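PDB 4DU5: PfkB from Polaromonas sp. JS666, which probably phosphorylates a sugar or related small carbohydrate with ATP, as do other kinases of the pfkB (ribokinase-like) family. Local coordinates for residues K74-A78 / G98-S102; F189-L193 / I208-A212. All blocks are in the same frame, centred on the assembly; numbering follows the deposited sequence.

Contact 1: K74-A78 / G98-S102; sequences KVGWA and GIDCS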
ATOM      1  N   LYS A  74       5.527 -31.544   5.746  1.00 29.41           N
ATOM      2  CA  LYS A  74       4.238 -31.301   5.140  1.00 29.73           C
ATOM      3  C   LYS A  74       3.663 -30.180   5.976  1.00 29.12           C
ATOM      4  O   LYS A  74       3.303 -30.390   7.110  1.00 28.99           O
ATOM      5  CB  LYS A  74       3.382 -32.568   5.333  1.00 30.32           C
ATOM      6  CG  LYS A  74       2.776 -33.223   4.103  1.00 32.80           C
ATOM      7  CD  LYS A  74       3.845 -33.851   3.217  1.00 38.46           C
ATOM      8  CE  LYS A  74       3.246 -34.450   1.924  1.00 41.20           C
ATOM      9  NZ  LYS A  74       2.546 -33.429   1.037  1.00 42.48           N
ATOM     10  N   VAL A  75       3.593 -28.983   5.419  1.00 29.21           N
ATOM     11  CA  VAL A  75       3.154 -27.810   6.160  1.00 28.90           C
ATOM     12  C   VAL A  75       1.938 -27.160   5.509  1.00 29.01           C
ATOM     13  O   VAL A  75       1.934 -26.885   4.288  1.00 29.01           O
ATOM     14  CB  VAL A  75       4.269 -26.750   6.215  1.00 29.07           C
ATOM     15  CG1 VAL A  75       3.822 -25.537   7.017  1.00 29.24           C
ATOM     16  CG2 VAL A  75       5.567 -27.347   6.766  1.00 28.90           C
ATOM     17  N   GLY A  76       0.926 -26.888   6.331  1.00 28.49           N
ATOM     18  CA  GLY A  76      -0.245 -26.168   5.890  1.00 28.19           C
ATOM     19  C   GLY A  76      -0.342 -24.820   6.562  1.00 28.77           C
ATOM     20  O   GLY A  76      -0.206 -24.729   7.795  1.00 29.48           O
ATOM     21  N   TRP A  77      -0.590 -23.776   5.761  1.00 28.66           N
ATOM     22  CA  TRP A  77      -0.754 -22.413   6.253  1.00 28.54           C
ATOM     23  C   TRP A  77      -2.183 -21.906   6.137  1.00 29.29           C
ATOM     24  O   TRP A  77      -2.842 -22.109   5.117  1.00 30.22           O
ATOM     25  CB  TRP A  77       0.156 -21.503   5.469  1.00 28.25           C
ATOM     26  CG  TRP A  77       0.003 -20.030   5.750  1.00 27.71           C
ATOM     27  CD1 TRP A  77      -0.129 -19.423   6.979  1.00 27.74           C
ATOM     28  CD2 TRP A  77       0.014 -18.977   4.781  1.00 25.66           C
ATOM     29  NE1 TRP A  77      -0.222 -18.063   6.823  1.00 27.04           N
ATOM     30  CE2 TRP A  77      -0.143 -17.762   5.486  1.00 26.19           C
ATOM     31  CE3 TRP A  77       0.124 -18.944   3.385  1.00 22.86           C
ATOM     32  CZ2 TRP A  77      -0.179 -16.536   4.844  1.00 24.83           C
ATOM     33  CZ3 TRP A  77       0.066 -17.740   2.745  1.00 22.88           C
ATOM     34  CH2 TRP A  77      -0.071 -16.542   3.470  1.00 26.39           C
ATOM     35  N   ALA A  78      -2.658 -21.232   7.172  1.00 29.18           N
ATOM     36  CA  ALA A  78      -3.989 -20.662   7.154  1.00 29.40           C
ATOM     37  C   ALA A  78      -3.922 -19.136   7.238  1.00 29.83           C
ATOM     38  O   ALA A  78      -3.283 -18.579   8.141  1.00 30.54           O
ATOM     39  CB  ALA A  78      -4.787 -21.206   8.291  1.00 29.44           C
ATOM     40  N   GLY A  98       5.988 -25.402  -1.494  1.00 34.15           N
ATOM     41  CA  GLY A  98       5.402 -26.675  -1.071  1.00 33.52           C
ATOM     42  C   GLY A  98       4.418 -26.628   0.093  1.00 33.22           C
ATOM     43  O   GLY A  98       3.989 -27.673   0.581  1.00 32.81           O
ATOM     44  N   ILE A  99       4.052 -25.421   0.527  1.00 33.13           N
ATOM     45  CA  ILE A  99       3.095 -25.223   1.618  1.00 33.04           C
ATOM     46  C   ILE A  99       1.672 -25.450   1.149  1.00 33.63           C
ATOM     47  O   ILE A  99       1.271 -24.898   0.134  1.00 33.25           O
ATOM     48  CB  ILE A  99       3.201 -23.802   2.204  1.00 32.70           C
ATOM     49  CG1 ILE A  99       4.635 -23.559   2.694  1.00 33.08           C
ATOM     50  CG2 ILE A  99       2.206 -23.615   3.325  1.00 31.12           C
ATOM     51  CD1 ILE A  99       4.985 -22.122   3.035  1.00 33.43           C
ATOM     52  N   ASP A 100       0.918 -26.267   1.888  1.00 34.35           N
ATOM     53  CA  ASP A 100      -0.531 -26.419   1.669  1.00 35.07           C
ATOM     54  C   ASP A 100      -1.287 -25.074   1.879  1.00 34.67           C
ATOM     55  O   ASP A 100      -1.536 -24.624   3.001  1.00 34.21           O
ATOM     56  CB  ASP A 100      -1.089 -27.585   2.523  1.00 35.07           C
ATOM     57  CG  ASP A 100      -2.643 -27.675   2.529  1.00 37.43           C
ATOM     58  OD1 ASP A 100      -3.351 -26.656   2.363  1.00 37.63           O
ATOM     59  OD2 ASP A 100      -3.179 -28.796   2.756  1.00 41.21           O
ATOM     60  N   CYS A 101      -1.669 -24.453   0.773  1.00 34.87           N
ATOM     61  CA  CYS A 101      -2.383 -23.171   0.821  1.00 35.45           C
ATOM     62  C   CYS A 101      -3.937 -23.235   0.721  1.00 34.63           C
ATOM     63  O   CYS A 101      -4.618 -22.212   0.679  1.00 35.64           O
ATOM     64  CB  CYS A 101      -1.777 -22.218  -0.224  1.00 35.45           C
ATOM     65  SG  CYS A 101      -0.091 -21.634   0.222  1.00 37.89           S
ATOM     66  N   SER A 102      -4.490 -24.434   0.715  1.00 33.62           N
ATOM     67  CA  SER A 102      -5.939 -24.639   0.593  1.00 32.45           C
ATOM     68  C   SER A 102      -6.763 -23.817   1.579  1.00 31.93           C
ATOM     69  O   SER A 102      -7.945 -23.591   1.364  1.00 32.11           O
ATOM     70  CB  SER A 102      -6.276 -26.129   0.759  1.00 32.02           C
ATOM     71  OG  SER A 102      -5.800 -26.610   2.000  1.00 30.35           O
TER
HETATM   72  O   HOH W   1       5.201 -28.240   3.064  1.00 42.45           O
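Asp100 is gripped through its backbone by two residues of the neighbouring strand: its N donates to Val75 O at 2.7 Å, in the carbonyl plane, and its O accepts from Trp77 N at 3.0 Å, with that donor tilted 24° from the plane. The two bonds straddle Gly76, which pairs with Asp100 in parallel register. Asp100 CB lies 3.7 Å from Gly76 CA, on the side where a glycine offers no side chain. On the other side of the sheet, Ile99 CG2, anti to the backbone N, lies against Val75 O and meets Trp77 CB at 3.6 Å, with a looser apolar contact to Val75 CG1. Cys101 SG approaches the indole at its edge, near the ring plane, 4.2 Å from Trp77 CE3. A water accepts from Val75 N and donates to Gly98 O; Gly98 follows helix 85-95 with the positive phi of a Schellman motif. In the second shell, Asp100 OD1 takes the Ser102 N at 3.0 Å in an Asx turn, fixing the carboxylate as the chain turns its corner. Met94 of helix 85-95 packs on Trp77, Ile99 and Cys101, and Trp77 NE1 hydrogen-bonds to Gly33 O. The segments close a right-handed beta-alpha-beta crossover at the edge of the Rossmann-like sheet, with Val75, Ile99 and Trp77 on the side of helices 60-70 and 85-95 and Asp100 on the opposite one, beside Trp149 of helix 147-150. Both cross-strand bonds use the backbone N and O of Asp100, so its carboxylate takes no part in the pairing and OD1 serves the Asx turn instead.

Contact 2: F189-L193 / I208-A212; sequences FDPNL and INDLA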
ATOM      1  N   PHE A 189       4.912 -22.895  20.981  1.00 29.05           N
ATOM      2  CA  PHE A 189       4.679 -21.474  21.125  1.00 28.95           C
ATOM      3  C   PHE A 189       5.956 -20.690  21.164  1.00 29.24           C
ATOM      4  O   PHE A 189       6.850 -20.972  21.924  1.00 29.16           O
ATOM      5  CB  PHE A 189       3.835 -21.189  22.358  1.00 28.24           C
ATOM      6  CG  PHE A 189       3.447 -19.752  22.511  1.00 28.70           C
ATOM      7  CD1 PHE A 189       2.912 -19.033  21.440  1.00 29.27           C
ATOM      8  CD2 PHE A 189       3.584 -19.114  23.747  1.00 29.22           C
ATOM      9  CE1 PHE A 189       2.546 -17.684  21.602  1.00 30.00           C
ATOM     10  CE2 PHE A 189       3.243 -17.769  23.917  1.00 28.59           C
ATOM     11  CZ  PHE A 189       2.713 -17.056  22.858  1.00 29.10           C
ATOM     12  N   ASP A 190       6.023 -19.687  20.318  1.00 30.83           N
ATOM     13  CA  ASP A 190       7.123 -18.756  20.306  1.00 32.20           C
ATOM     14  C   ASP A 190       6.606 -17.370  20.722  1.00 33.08           C
ATOM     15  O   ASP A 190       5.956 -16.707  19.929  1.00 33.06           O
ATOM     16  CB  ASP A 190       7.751 -18.702  18.915  1.00 31.73           C
ATOM     17  CG  ASP A 190       8.846 -17.659  18.821  1.00 33.38           C
ATOM     18  OD1 ASP A 190       9.154 -17.023  19.867  1.00 33.86           O
ATOM     19  OD2 ASP A 190       9.415 -17.476  17.710  1.00 35.01           O
ATOM     20  N   PRO A 191       6.918 -16.928  21.961  1.00 34.56           N
ATOM     21  CA  PRO A 191       6.390 -15.675  22.526  1.00 35.68           C
ATOM     22  C   PRO A 191       7.035 -14.416  21.963  1.00 37.41           C
ATOM     23  O   PRO A 191       7.703 -13.680  22.698  1.00 38.10           O
ATOM     24  CB  PRO A 191       6.723 -15.793  24.011  1.00 35.21           C
ATOM     25  CG  PRO A 191       7.857 -16.708  24.086  1.00 34.62           C
ATOM     26  CD  PRO A 191       7.782 -17.643  22.925  1.00 34.26           C
ATOM     27  N   ASN A 192       6.847 -14.166  20.675  1.00 39.07           N
ATOM     28  CA  ASN A 192       7.357 -12.950  20.047  1.00 40.71           C
ATOM     29  C   ASN A 192       6.732 -11.708  20.640  1.00 41.16           C
ATOM     30  O   ASN A 192       5.536 -11.698  20.926  1.00 41.87           O
ATOM     31  CB  ASN A 192       6.990 -12.974  18.580  1.00 41.28           C
ATOM     32  CG  ASN A 192       7.972 -13.731  17.763  1.00 43.67           C
ATOM     33  OD1 ASN A 192       9.157 -13.367  17.704  1.00 47.52           O
ATOM     34  ND2 ASN A 192       7.509 -14.785  17.111  1.00 43.89           N
ATOM     35  N   LEU A 193       7.511 -10.648  20.804  1.00 41.41           N
ATOM     36  CA  LEU A 193       6.949  -9.395  21.300  1.00 41.24           C
ATOM     37  C   LEU A 193       6.918  -8.360  20.207  1.00 42.00           C
ATOM     38  O   LEU A 193       7.964  -7.953  19.701  1.00 41.81           O
ATOM     39  CB  LEU A 193       7.774  -8.854  22.461  1.00 40.92           C
ATOM     40  CG  LEU A 193       7.953  -9.702  23.695  1.00 39.77           C
ATOM     41  CD1 LEU A 193       8.348  -8.766  24.802  1.00 40.71           C
ATOM     42  CD2 LEU A 193       6.658 -10.426  24.017  1.00 39.51           C
ATOM     43  N   ILE A 208       0.297 -12.826  25.997  1.00 36.02           N
ATOM     44  CA  ILE A 208       1.354 -13.735  25.595  1.00 35.05           C
ATOM     45  C   ILE A 208       1.499 -14.824  26.662  1.00 34.93           C
ATOM     46  O   ILE A 208       1.408 -16.010  26.340  1.00 34.65           O
ATOM     47  CB  ILE A 208       2.669 -12.986  25.328  1.00 35.13           C
ATOM     48  CG1 ILE A 208       2.627 -12.251  23.987  1.00 33.29           C
ATOM     49  CG2 ILE A 208       3.855 -13.905  25.397  1.00 34.96           C
ATOM     50  CD1 ILE A 208       2.056 -13.033  22.863  1.00 32.80           C
ATOM     51  N   ASN A 209       1.646 -14.431  27.931  1.00 34.54           N
ATOM     52  CA  ASN A 209       1.691 -15.420  29.030  1.00 34.62           C
ATOM     53  C   ASN A 209       0.457 -16.285  29.240  1.00 34.19           C
ATOM     54  O   ASN A 209       0.543 -17.315  29.884  1.00 35.06           O
ATOM     55  CB  ASN A 209       2.049 -14.788  30.373  1.00 34.70           C
ATOM     56  CG  ASN A 209       3.507 -14.362  30.474  1.00 34.93           C
ATOM     57  OD1 ASN A 209       4.369 -14.827  29.741  1.00 35.08           O
ATOM     58  ND2 ASN A 209       3.779 -13.464  31.407  1.00 35.48           N
ATOM     59  N   ASP A 210      -0.694 -15.877  28.729  1.00 33.82           N
ATOM     60  CA  ASP A 210      -1.901 -16.679  28.910  1.00 33.24           C
ATOM     61  C   ASP A 210      -1.942 -17.700  27.790  1.00 32.76           C
ATOM     62  O   ASP A 210      -2.416 -18.822  27.959  1.00 32.22           O
ATOM     63  CB  ASP A 210      -3.170 -15.792  28.952  1.00 33.23           C
ATOM     64  CG  ASP A 210      -4.483 -16.604  28.797  1.00 33.92           C
ATOM     65  OD1 ASP A 210      -4.906 -17.264  29.788  1.00 31.43           O
ATOM     66  OD2 ASP A 210      -5.077 -16.582  27.670  1.00 33.77           O
ATOM     67  N   LEU A 211      -1.441 -17.291  26.635  1.00 32.78           N
ATOM     68  CA  LEU A 211      -1.240 -18.214  25.536  1.00 32.99           C
ATOM     69  C   LEU A 211      -0.244 -19.328  25.941  1.00 33.38           C
ATOM     70  O   LEU A 211      -0.364 -20.481  25.520  1.00 33.06           O
ATOM     71  CB  LEU A 211      -0.762 -17.455  24.296  1.00 32.34           C
ATOM     72  CG  LEU A 211      -1.779 -16.561  23.594  1.00 31.58           C
ATOM     73  CD1 LEU A 211      -1.108 -15.377  22.884  1.00 30.60           C
ATOM     74  CD2 LEU A 211      -2.617 -17.359  22.625  1.00 29.90           C
ATOM     75  N   ALA A 212       0.724 -18.972  26.783  1.00 34.08           N
ATOM     76  CA  ALA A 212       1.745 -19.916  27.215  1.00 34.71           C
ATOM     77  C   ALA A 212       1.096 -21.084  27.915  1.00 35.03           C
ATOM     78  O   ALA A 212       1.587 -22.199  27.840  1.00 36.03           O
ATOM     79  CB  ALA A 212       2.758 -19.237  28.118  1.00 34.66           C
TER
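Phe189 drives its ring against residues 208-212 of helix 201-212, touching Ile208, Leu211 and Ala212. With CG anti to the backbone N (chi1 -175°), the ring extends from the strand so that its far end, CE2 and CZ, does most of the touching. CZ lies 3.8 Å from Leu211 CB, which makes an off-centre CH-pi contact 4.3 Å from the centroid of the Phe189 ring; the two side chains cross at about a right angle. CE2 comes within 3.5 Å of Ile208 O, a carbonyl already engaged by Ala212 N in the helical bond, so the ring rests on the helix backbone as well as on its side chains. An alanine in place of Phe189 would probably open a gap beneath the helix and leave Leu211 CB and the Ile208 methyls without their aromatic partner. After the strand the chain folds back over the ring: Pro191 N sits 4.2 Å above the plane of the Phe189 ring, over its centre. Pro191 is also the centre of an inverse gamma turn, closed by Asn192 N to Asp190 O at 2.8 Å. Its CB packs 3.7 Å from Ile208 CG2, while Ile208 CD1 lies 4.1 Å from Phe189 CZ. Asn192 contributes mainly backbone, its O lying near Ile208 CD1. Leu193 adds a light apolar touch, CD2 to Ile208 CG1 at 4.4 Å. The contact is the packing of a helix on the strand that precedes it in a beta-alpha-beta unit. Backbone hydrogen bonds join Phe189 to Trp217, on the neighbouring strand 217-218, and to Leu219 just after it, helix 169-182 flanks Leu211, and helix 222-229 reaches Pro191, Leu193 and Ile208.

From the N terminus, contact 1 closes first: strand 75-81 leads through helix 85-95 to strand 100-106, and the pairing of 74-78 with 98-102 brings the chain back beside its starting strand at one border of the nine-stranded sheet. Contact 2 opens later, where strand 186-190, inside the same sheet, runs into the connection to helix 201-212, and closes when residues 208-212 of that helix fold back on 189-193, before the chain goes on to strand 217-218. The two loops stand in series, neither nesting nor crossing. Contact 1 joins strand to strand, contact 2 strand to helix. Their centres lie about 23 Å apart on opposite sides of the chain's centre, linked through the shared sheet.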